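Local coordinates for protein potential RNA-dependent RNA polymerase (Human picobirnavirus, PDB 5I62) that probably copies and transcribes the viral double-stranded RNA genome, joining ribonucleoside triphosphates into RNA under the direction of an RNA template, at residues Asn6-Tyr11 with Ala21-Val26; Pro17-Tyr22 with Tyr308-Ile313; Ser116-Val121 with Leu223-Leu228. One frame throughout, in Å; residues are numbered along the deposited sequence.

Contact 1 (Asn6-Tyr11 with Ala21-Val26); sequences NVWSKY and AYFSNV
Trp8 and Phe23 reach toward each other from opposite directions and meet ring to ring, the sole pair joining Asn6-Tyr11 to Ala21-Val26. The closest approach is 3.7 Å, from Trp8 CH2 to Phe23 CE2. From the indole's standpoint the geometry is clear: Phe23 CE2 lies at the edge of the Trp8 ring, in its plane, beside the outer bond of the benzo ring, since it is also 3.8 Å from Trp8 CZ2. Relative to the Phe23 ring the approach is oblique. The planes are inclined at 63° and the centroid of the Trp8 six-membered ring stands 5.8 Å from that of Phe23.

The two backbones are far apart, with Trp8 CA 13.2 Å from Phe23 CA, so the side chains alone span the interval. Trp8 does so with CG anti to its backbone N (chi1 -180°), which carries the indole outward from its helix. The interface is small, 70 Å² over both sides, yet both residues are buried, because other side chains pack round the pair.

Those neighbours come largely from the sheet: Trp8 also packs on Ala307 and Ile313 of the hairpin strands 306-309 and 312-314, Phe23 on Val183 of strand 176-189, and Trp310 meets the Trp8 ring, placing helices 5-11 and 17-28 against the same group of strands.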
loop_
_atom_site.group_PDB
_atom_site.type_symbol
_atom_site.label_atom_id
_atom_site.label_comp_id
_atom_site.label_asym_id
_atom_site.label_seq_id
_atom_site.Cartn_x
_atom_site.Cartn_y
_atom_site.Cartn_z
ATOM N N ASN A 6 -34.739 3.510 8.185
ATOM C CA ASN A 6 -34.428 4.529 9.179
ATOM C C ASN A 6 -33.326 4.089 10.143
ATOM O O ASN A 6 -32.970 4.856 11.040
ATOM C CB ASN A 6 -35.701 4.959 9.933
ATOM C CG ASN A 6 -36.298 3.848 10.785
ATOM O OD1 ASN A 6 -35.905 2.681 10.686
ATOM N ND2 ASN A 6 -37.271 4.211 11.623
ATOM N N VAL A 7 -32.770 2.892 9.980
ATOM C CA VAL A 7 -31.495 2.570 10.625
ATOM C C VAL A 7 -30.331 2.900 9.701
ATOM O O VAL A 7 -29.343 3.505 10.126
ATOM C CB VAL A 7 -31.458 1.099 11.086
ATOM C CG1 VAL A 7 -30.067 0.747 11.629
ATOM C CG2 VAL A 7 -32.496 0.859 12.166
ATOM N N TRP A 8 -30.474 2.558 8.414
ATOM C CA TRP A 8 -29.492 2.946 7.410
ATOM C C TRP A 8 -29.231 4.446 7.441
ATOM O O TRP A 8 -28.083 4.889 7.311
ATOM C CB TRP A 8 -29.973 2.499 6.028
ATOM C CG TRP A 8 -29.067 2.816 4.870
ATOM C CD1 TRP A 8 -29.291 3.736 3.878
ATOM C CD2 TRP A 8 -27.806 2.191 4.558
ATOM N NE1 TRP A 8 -28.245 3.734 2.983
ATOM C CE2 TRP A 8 -27.325 2.793 3.372
ATOM C CE3 TRP A 8 -27.037 1.196 5.176
ATOM C CZ2 TRP A 8 -26.109 2.429 2.786
ATOM C CZ3 TRP A 8 -25.831 0.828 4.594
ATOM C CH2 TRP A 8 -25.376 1.445 3.408
ATOM N N SER A 9 -30.281 5.251 7.645
ATOM C CA SER A 9 -30.089 6.694 7.659
ATOM C C SER A 9 -29.418 7.200 8.943
ATOM O O SER A 9 -29.169 8.404 9.049
ATOM C CB SER A 9 -31.431 7.407 7.431
ATOM O OG SER A 9 -32.392 7.029 8.389
ATOM N N LYS A 10 -29.109 6.322 9.906
ATOM C CA LYS A 10 -28.278 6.708 11.038
ATOM C C LYS A 10 -26.797 6.471 10.775
ATOM O O LYS A 10 -25.954 6.991 11.516
ATOM C CB LYS A 10 -28.697 5.954 12.298
ATOM C CG LYS A 10 -30.131 6.209 12.724
ATOM C CD LYS A 10 -30.477 5.353 13.937
ATOM C CE LYS A 10 -31.967 5.488 14.274
ATOM N NZ LYS A 10 -32.357 6.935 14.284
ATOM N N TYR A 11 -26.478 5.689 9.745
ATOM C CA TYR A 11 -25.120 5.473 9.264
ATOM C C TYR A 11 -24.751 6.426 8.141
ATOM O O TYR A 11 -23.591 6.833 8.032
ATOM C CB TYR A 11 -24.959 4.036 8.768
ATOM C CG TYR A 11 -25.017 3.004 9.866
ATOM C CD1 TYR A 11 -26.228 2.558 10.363
ATOM C CD2 TYR A 11 -23.846 2.464 10.395
ATOM C CE1 TYR A 11 -26.279 1.610 11.378
ATOM C CE2 TYR A 11 -23.888 1.514 11.398
ATOM C CZ TYR A 11 -25.104 1.094 11.888
ATOM O OH TYR A 11 -25.148 0.149 12.894
ATOM N N ALA A 21 -25.769 5.164 -6.296
ATOM C CA ALA A 21 -25.040 4.695 -7.467
ATOM C C ALA A 21 -23.851 3.840 -7.063
ATOM O O ALA A 21 -23.561 2.820 -7.701
ATOM C CB ALA A 21 -24.555 5.876 -8.292
ATOM N N TYR A 22 -23.122 4.277 -6.034
ATOM C CA TYR A 22 -21.939 3.546 -5.589
ATOM C C TYR A 22 -22.277 2.087 -5.315
ATOM O O TYR A 22 -21.639 1.178 -5.856
ATOM C CB TYR A 22 -21.343 4.204 -4.345
ATOM C CG TYR A 22 -20.073 3.522 -3.880
ATOM C CD1 TYR A 22 -18.831 3.894 -4.390
ATOM C CD2 TYR A 22 -20.123 2.488 -2.956
ATOM C CE1 TYR A 22 -17.668 3.253 -3.976
ATOM C CE2 TYR A 22 -18.965 1.840 -2.546
ATOM C CZ TYR A 22 -17.752 2.236 -3.053
ATOM O OH TYR A 22 -16.613 1.591 -2.626
ATOM N N PHE A 23 -23.285 1.839 -4.481
ATOM C CA PHE A 23 -23.572 0.460 -4.110
ATOM C C PHE A 23 -24.190 -0.337 -5.256
ATOM O O PHE A 23 -24.010 -1.564 -5.317
ATOM C CB PHE A 23 -24.448 0.417 -2.865
ATOM C CG PHE A 23 -23.674 0.617 -1.591
ATOM C CD1 PHE A 23 -22.618 -0.237 -1.280
ATOM C CD2 PHE A 23 -23.966 1.654 -0.722
ATOM C CE1 PHE A 23 -21.888 -0.084 -0.106
ATOM C CE2 PHE A 23 -23.231 1.819 0.456
ATOM C CZ PHE A 23 -22.193 0.941 0.757
ATOM N N SER A 24 -24.908 0.323 -6.172
ATOM C CA SER A 24 -25.352 -0.366 -7.384
ATOM C C SER A 24 -24.160 -0.894 -8.161
ATOM O O SER A 24 -24.194 -2.003 -8.691
ATOM C CB SER A 24 -26.157 0.572 -8.290
ATOM O OG SER A 24 -27.301 1.052 -7.619
ATOM N N ASN A 25 -23.119 -0.076 -8.286
ATOM C CA ASN A 25 -21.922 -0.514 -8.983
ATOM C C ASN A 25 -21.211 -1.632 -8.219
ATOM O O ASN A 25 -20.657 -2.556 -8.833
ATOM C CB ASN A 25 -20.993 0.669 -9.219
ATOM C CG ASN A 25 -19.745 0.279 -9.974
ATOM O OD1 ASN A 25 -18.632 0.377 -9.443
ATOM N ND2 ASN A 25 -19.916 -0.205 -11.199
ATOM N N VAL A 26 -21.226 -1.579 -6.883
ATOM C CA VAL A 26 -20.676 -2.689 -6.095
ATOM C C VAL A 26 -21.413 -3.987 -6.420
ATOM O O VAL A 26 -20.800 -5.043 -6.620
ATOM C CB VAL A 26 -20.735 -2.382 -4.588
ATOM C CG1 VAL A 26 -20.402 -3.657 -3.785
ATOM C CG2 VAL A 26 -19.771 -1.238 -4.217
#

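Contact 2 (Pro17-Tyr22 with Tyr308-Ile313); sequences PGLRAY and YNWGEI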
loop_
_atom_site.group_PDB
_atom_site.type_symbol
_atom_site.label_atom_id
_atom_site.label_comp_id
_atom_site.label_asym_id
_atom_site.label_seq_id
_atom_site.Cartn_x
_atom_site.Cartn_y
_atom_site.Cartn_z
ATOM N N PRO A 17 -27.931 10.293 -3.631
ATOM C CA PRO A 17 -27.855 9.595 -4.927
ATOM C C PRO A 17 -26.476 9.038 -5.249
ATOM O O PRO A 17 -26.387 7.965 -5.858
ATOM C CB PRO A 17 -28.250 10.695 -5.927
ATOM C CG PRO A 17 -29.177 11.563 -5.155
ATOM C CD PRO A 17 -28.559 11.622 -3.760
ATOM N N GLY A 18 -25.405 9.755 -4.899
ATOM C CA GLY A 18 -24.066 9.243 -5.161
ATOM C C GLY A 18 -23.786 7.934 -4.442
ATOM O O GLY A 18 -23.173 7.017 -5.001
ATOM N N LEU A 19 -24.223 7.833 -3.181
ATOM C CA LEU A 19 -24.071 6.590 -2.429
ATOM C C LEU A 19 -24.898 5.479 -3.058
ATOM O O LEU A 19 -24.480 4.315 -3.102
ATOM C CB LEU A 19 -24.498 6.808 -0.979
ATOM C CG LEU A 19 -24.248 5.690 0.031
ATOM C CD1 LEU A 19 -22.749 5.335 0.106
ATOM C CD2 LEU A 19 -24.817 6.075 1.391
ATOM N N ARG A 20 -26.090 5.827 -3.531
ATOM C CA ARG A 20 -26.963 4.869 -4.189
ATOM C C ARG A 20 -26.319 4.295 -5.448
ATOM O O ARG A 20 -26.322 3.076 -5.662
ATOM C CB ARG A 20 -28.281 5.563 -4.519
ATOM C CG ARG A 20 -29.206 4.728 -5.324
ATOM C CD ARG A 20 -29.382 3.421 -4.687
ATOM N NE ARG A 20 -30.530 3.434 -3.809
ATOM C CZ ARG A 20 -31.167 2.331 -3.455
ATOM N NH1 ARG A 20 -30.718 1.158 -3.903
ATOM N NH2 ARG A 20 -32.222 2.400 -2.652
ATOM N N ALA A 21 -25.769 5.164 -6.296
ATOM C CA ALA A 21 -25.040 4.695 -7.467
ATOM C C ALA A 21 -23.851 3.840 -7.063
ATOM O O ALA A 21 -23.561 2.820 -7.701
ATOM C CB ALA A 21 -24.555 5.876 -8.292
ATOM N N TYR A 22 -23.122 4.277 -6.034
ATOM C CA TYR A 22 -21.939 3.546 -5.589
ATOM C C TYR A 22 -22.277 2.087 -5.315
ATOM O O TYR A 22 -21.639 1.178 -5.856
ATOM C CB TYR A 22 -21.343 4.204 -4.345
ATOM C CG TYR A 22 -20.073 3.522 -3.880
ATOM C CD1 TYR A 22 -18.831 3.894 -4.390
ATOM C CD2 TYR A 22 -20.123 2.488 -2.956
ATOM C CE1 TYR A 22 -17.668 3.253 -3.976
ATOM C CE2 TYR A 22 -18.965 1.840 -2.546
ATOM C CZ TYR A 22 -17.752 2.236 -3.053
ATOM O OH TYR A 22 -16.613 1.591 -2.626
ATOM N N TYR A 308 -21.545 -3.054 3.095
ATOM C CA TYR A 308 -21.108 -3.684 1.854
ATOM C C TYR A 308 -22.166 -3.639 0.755
ATOM O O TYR A 308 -21.872 -4.016 -0.386
ATOM C CB TYR A 308 -20.675 -5.135 2.111
ATOM C CG TYR A 308 -21.751 -6.007 2.729
ATOM C CD1 TYR A 308 -22.614 -6.748 1.929
ATOM C CD2 TYR A 308 -21.889 -6.101 4.108
ATOM C CE1 TYR A 308 -23.594 -7.546 2.482
ATOM C CE2 TYR A 308 -22.866 -6.899 4.681
ATOM C CZ TYR A 308 -23.715 -7.621 3.860
ATOM O OH TYR A 308 -24.696 -8.411 4.417
ATOM N N ASN A 309 -23.371 -3.173 1.067
ATOM C CA ASN A 309 -24.420 -2.958 0.079
ATOM C C ASN A 309 -25.379 -1.929 0.659
ATOM O O ASN A 309 -25.322 -1.610 1.843
ATOM C CB ASN A 309 -25.138 -4.266 -0.277
ATOM C CG ASN A 309 -25.998 -4.148 -1.544
ATOM O OD1 ASN A 309 -25.980 -3.135 -2.238
ATOM N ND2 ASN A 309 -26.745 -5.199 -1.841
ATOM N N TRP A 310 -26.253 -1.392 -0.195
ATOM C CA TRP A 310 -27.263 -0.461 0.299
ATOM C C TRP A 310 -28.124 -1.156 1.345
ATOM O O TRP A 310 -28.773 -2.162 1.056
ATOM C CB TRP A 310 -28.129 0.055 -0.846
ATOM C CG TRP A 310 -29.091 1.089 -0.404
ATOM C CD1 TRP A 310 -30.343 0.886 0.101
ATOM C CD2 TRP A 310 -28.880 2.499 -0.401
ATOM N NE1 TRP A 310 -30.933 2.092 0.409
ATOM C CE2 TRP A 310 -30.060 3.100 0.100
ATOM C CE3 TRP A 310 -27.819 3.318 -0.793
ATOM C CZ2 TRP A 310 -30.200 4.476 0.234
ATOM C CZ3 TRP A 310 -27.958 4.691 -0.667
ATOM C CH2 TRP A 310 -29.144 5.257 -0.154
ATOM N N GLY A 311 -28.110 -0.643 2.570
ATOM C CA GLY A 311 -28.917 -1.244 3.610
ATOM C C GLY A 311 -28.361 -2.513 4.226
ATOM O O GLY A 311 -29.080 -3.202 4.948
ATOM N N GLU A 312 -27.104 -2.862 3.957
ATOM C CA GLU A 312 -26.534 -4.100 4.474
ATOM C C GLU A 312 -25.221 -3.799 5.169
ATOM O O GLU A 312 -24.330 -3.190 4.574
ATOM C CB GLU A 312 -26.338 -5.135 3.366
ATOM C CG GLU A 312 -27.643 -5.500 2.692
ATOM C CD GLU A 312 -27.497 -6.694 1.787
ATOM O OE1 GLU A 312 -27.174 -7.788 2.300
ATOM O OE2 GLU A 312 -27.678 -6.535 0.566
ATOM N N ILE A 313 -25.111 -4.245 6.416
ATOM C CA ILE A 313 -23.993 -3.924 7.284
ATOM C C ILE A 313 -23.576 -5.192 8.019
ATOM O O ILE A 313 -24.415 -5.951 8.513
ATOM C CB ILE A 313 -24.352 -2.800 8.278
ATOM C CG1 ILE A 313 -24.866 -1.551 7.548
ATOM C CG2 ILE A 313 -23.140 -2.450 9.159
ATOM C CD1 ILE A 313 -25.427 -0.481 8.502
#
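Arg20 lays its guanidinium flat on the indole of Trp310, a cation-pi stack at the tip of a beta hairpin. Strands 306-309 and 312-314 are joined by a type II turn from Asn309 to Glu312, closed by the bond from Glu312 N to Asn309 O, and Trp310 and Gly311 are its two central residues. Gly311 takes the positive-phi position of the turn.

The tight part is the stack. Arg20 CZ sits 3.7 Å from the centroid of the Trp310 five-membered ring and only 4° off its normal, with the planes 15° apart. The arginine chain first runs out from helix 17-28 with CG anti to the backbone N (chi1 174°), then bends at chi2 and chi3, which folds the guanidinium back over the indole. Arg20 NH2 and Trp310 NE1 are 3.3 Å apart, but both are donors, so the closeness reflects stacking rather than a hydrogen bond. At the far end of the indole the helix itself comes close, Arg20 N standing 3.6 Å from Trp310 CZ3.

Leu19 meets that same end obliquely, CG lying 3.9 Å from Trp310 CZ3, and continues inward onto Trp8 and Phe12. The two ends differ in burial: Leu19 is buried, whereas the closely fitted stack lies toward solvent, with Arg20 exposed and Trp310 partly exposed.

At the base of the indole, within the turn, Asn309 acts as a brace: its OD1 accepts Trp310 N at 2.7 Å from above the carbonyl plane, and its ND2 donates to Glu312 OE2, on the anti side but tilted out of the carboxylate plane.

Contact 3 (Ser116-Val121 with Leu223-Leu228); sequences SEWKGV and LTFQRL
Val121 and Leu228 make the tightest approach between Ser116-Val121 and Leu223-Leu228, with Val121 CG2 3.5 Å from Leu228 CD1, closer than ordinary van der Waals contact. The other valine methyl is shared: Val121 CG1 touches Leu228 CD1 and also lies 3.7 Å from Thr224 CG2. Thr224 and Leu228 are one helical turn apart, so the forked valine is set against two successive positions on the same side of the helix. With Thr224 chi1 at -71°, OG1 lies beside the backbone N and CG2 opposite it, which turns the methyl to the valine, and OG1 instead bonds to Pro220 O within the helix.

Alongside, Phe225 meets Trp118. Phe225 CZ is 3.6 Å from Trp118 CE3, on the benzo ring of the indole, and the planes are inclined at 50° with centroids 5.6 Å apart. The pair is oblique from both sides.

The loop presents its two apolar residues through consecutive reverse turns, type I from Ser116 to Lys119 and type II from Trp118 to Val121, packed against the C-terminal end of helix 208-228. Lys119 N to Ser116 O and Val121 N to Trp118 O close them, and Gly120, with phi 81°, takes the positive-phi position of the second.

Farther out, Trp118 NE1 donates to Asp283 of helix 271-284, which anchors the polar edge of the indole. Leu284 and Leu333 each touch both aromatic rings. Beside them, Glu117 is held by a salt bridge to Arg336 and a hydrogen bond to His340, both on helix 327-345.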
loop_
_atom_site.group_PDB
_atom_site.type_symbol
_atom_site.label_atom_id
_atom_site.label_comp_id
_atom_site.label_asym_id
_atom_site.label_seq_id
_atom_site.Cartn_x
_atom_site.Cartn_y
_atom_site.Cartn_z
ATOM N N SER A 116 13.753 -0.462 21.519
ATOM C CA SER A 116 15.101 0.072 21.663
ATOM C C SER A 116 15.535 0.849 20.434
ATOM O O SER A 116 16.362 1.757 20.545
ATOM C CB SER A 116 16.085 -1.060 21.944
ATOM O OG SER A 116 15.768 -1.645 23.185
ATOM N N GLU A 117 14.999 0.513 19.256
ATOM C CA GLU A 117 15.398 1.248 18.061
ATOM C C GLU A 117 14.987 2.714 18.107
ATOM O O GLU A 117 15.556 3.514 17.370
ATOM C CB GLU A 117 14.836 0.605 16.801
ATOM C CG GLU A 117 15.339 -0.793 16.548
ATOM C CD GLU A 117 14.954 -1.293 15.168
ATOM O OE1 GLU A 117 14.005 -2.109 15.072
ATOM O OE2 GLU A 117 15.585 -0.854 14.174
ATOM N N TRP A 118 14.015 3.089 18.938
ATOM C CA TRP A 118 13.643 4.494 19.062
ATOM C C TRP A 118 13.912 5.061 20.458
ATOM O O TRP A 118 13.256 6.017 20.878
ATOM C CB TRP A 118 12.192 4.720 18.622
ATOM C CG TRP A 118 11.128 3.852 19.230
ATOM C CD1 TRP A 118 10.656 3.893 20.518
ATOM C CD2 TRP A 118 10.359 2.846 18.556
ATOM N NE1 TRP A 118 9.650 2.966 20.688
ATOM C CE2 TRP A 118 9.445 2.313 19.501
ATOM C CE3 TRP A 118 10.358 2.338 17.254
ATOM C CZ2 TRP A 118 8.545 1.303 19.179
ATOM C CZ3 TRP A 118 9.459 1.341 16.934
ATOM C CH2 TRP A 118 8.567 0.830 17.889
ATOM N N LYS A 119 14.880 4.494 21.174
ATOM C CA LYS A 119 15.392 5.105 22.392
ATOM C C LYS A 119 15.773 6.559 22.145
ATOM O O LYS A 119 16.445 6.877 21.165
ATOM C CB LYS A 119 16.618 4.338 22.874
ATOM C CG LYS A 119 17.052 4.693 24.271
ATOM C CD LYS A 119 16.313 3.812 25.265
ATOM C CE LYS A 119 16.719 2.348 25.075
ATOM N NZ LYS A 119 15.866 1.388 25.852
ATOM N N GLY A 120 15.355 7.439 23.049
ATOM C CA GLY A 120 15.714 8.835 22.960
ATOM C C GLY A 120 14.888 9.655 21.996
ATOM O O GLY A 120 15.020 10.888 21.991
ATOM N N VAL A 121 14.054 9.015 21.171
ATOM C CA VAL A 121 13.148 9.748 20.295
ATOM C C VAL A 121 12.212 10.640 21.112
ATOM O O VAL A 121 11.840 10.324 22.249
ATOM C CB VAL A 121 12.360 8.759 19.420
ATOM C CG1 VAL A 121 11.322 9.458 18.559
ATOM C CG2 VAL A 121 13.322 8.005 18.534
ATOM N N LEU A 223 5.682 11.275 10.526
ATOM C CA LEU A 223 6.598 12.398 10.326
ATOM C C LEU A 223 7.881 12.233 11.134
ATOM O O LEU A 223 8.981 12.490 10.625
ATOM C CB LEU A 223 5.932 13.720 10.700
ATOM C CG LEU A 223 5.396 14.573 9.559
ATOM C CD1 LEU A 223 4.951 15.929 10.112
ATOM C CD2 LEU A 223 6.470 14.734 8.474
ATOM N N THR A 224 7.743 11.867 12.412
ATOM C CA THR A 224 8.896 11.609 13.272
ATOM C C THR A 224 9.760 10.477 12.726
ATOM O O THR A 224 10.988 10.594 12.664
ATOM C CB THR A 224 8.419 11.276 14.686
ATOM O OG1 THR A 224 7.904 12.457 15.299
ATOM C CG2 THR A 224 9.567 10.711 15.541
ATOM N N PHE A 225 9.131 9.364 12.340
ATOM C CA PHE A 225 9.880 8.241 11.788
ATOM C C PHE A 225 10.567 8.625 10.486
ATOM O O PHE A 225 11.701 8.201 10.228
ATOM C CB PHE A 225 8.961 7.037 11.581
ATOM C CG PHE A 225 8.793 6.189 12.812
ATOM C CD1 PHE A 225 8.503 6.766 14.034
ATOM C CD2 PHE A 225 8.946 4.813 12.750
ATOM C CE1 PHE A 225 8.368 5.991 15.173
ATOM C CE2 PHE A 225 8.802 4.026 13.889
ATOM C CZ PHE A 225 8.514 4.619 15.095
ATOM N N GLN A 226 9.900 9.437 9.660
ATOM C CA GLN A 226 10.497 9.906 8.409
ATOM C C GLN A 226 11.757 10.718 8.665
ATOM O O GLN A 226 12.786 10.520 8.005
ATOM C CB GLN A 226 9.486 10.742 7.616
ATOM C CG GLN A 226 8.420 9.917 6.945
ATOM C CD GLN A 226 7.319 10.766 6.333
ATOM O OE1 GLN A 226 6.962 11.829 6.856
ATOM N NE2 GLN A 226 6.771 10.292 5.221
ATOM N N ARG A 227 11.698 11.641 9.624
ATOM C CA ARG A 227 12.851 12.498 9.877
ATOM C C ARG A 227 14.004 11.734 10.522
ATOM O O ARG A 227 15.168 12.083 10.313
ATOM C CB ARG A 227 12.424 13.683 10.723
ATOM C CG ARG A 227 11.500 14.605 9.929
ATOM C CD ARG A 227 11.404 15.962 10.562
ATOM N NE ARG A 227 10.641 15.900 11.794
ATOM C CZ ARG A 227 9.436 16.439 11.943
ATOM N NH1 ARG A 227 8.877 17.093 10.936
ATOM N NH2 ARG A 227 8.807 16.329 13.102
ATOM N N LEU A 228 13.708 10.701 11.299
ATOM C CA LEU A 228 14.758 9.854 11.858
ATOM C C LEU A 228 15.251 8.788 10.885
ATOM O O LEU A 228 16.277 8.151 11.158
ATOM C CB LEU A 228 14.263 9.172 13.124
ATOM C CG LEU A 228 14.063 10.207 14.231
ATOM C CD1 LEU A 228 13.394 9.565 15.414
ATOM C CD2 LEU A 228 15.402 10.809 14.623
#

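In the fold
Contacts 1 and 2 form one neighbourhood: their centres are 3 Å apart, they share Ala21 and Tyr22 on helix 17-28, and Trp8 NE1 lies 3.5 Å from Trp310 CZ2. Together they bring the N-terminal helices 5-11 and 17-28 onto the hairpin of strands 306-309 and 312-314, which belongs to the six-stranded mixed sheet. Contact 3 stands apart, its centre 42 Å from both and its nearest atoms about 26 Å away, across the chain's centre from contact 2. In sequence contact 1 closes first; contact 3 then falls between the two segments of contact 2. The N-terminal helices are thus packed on a hairpin that lies within the RdRp catalytic sequence range.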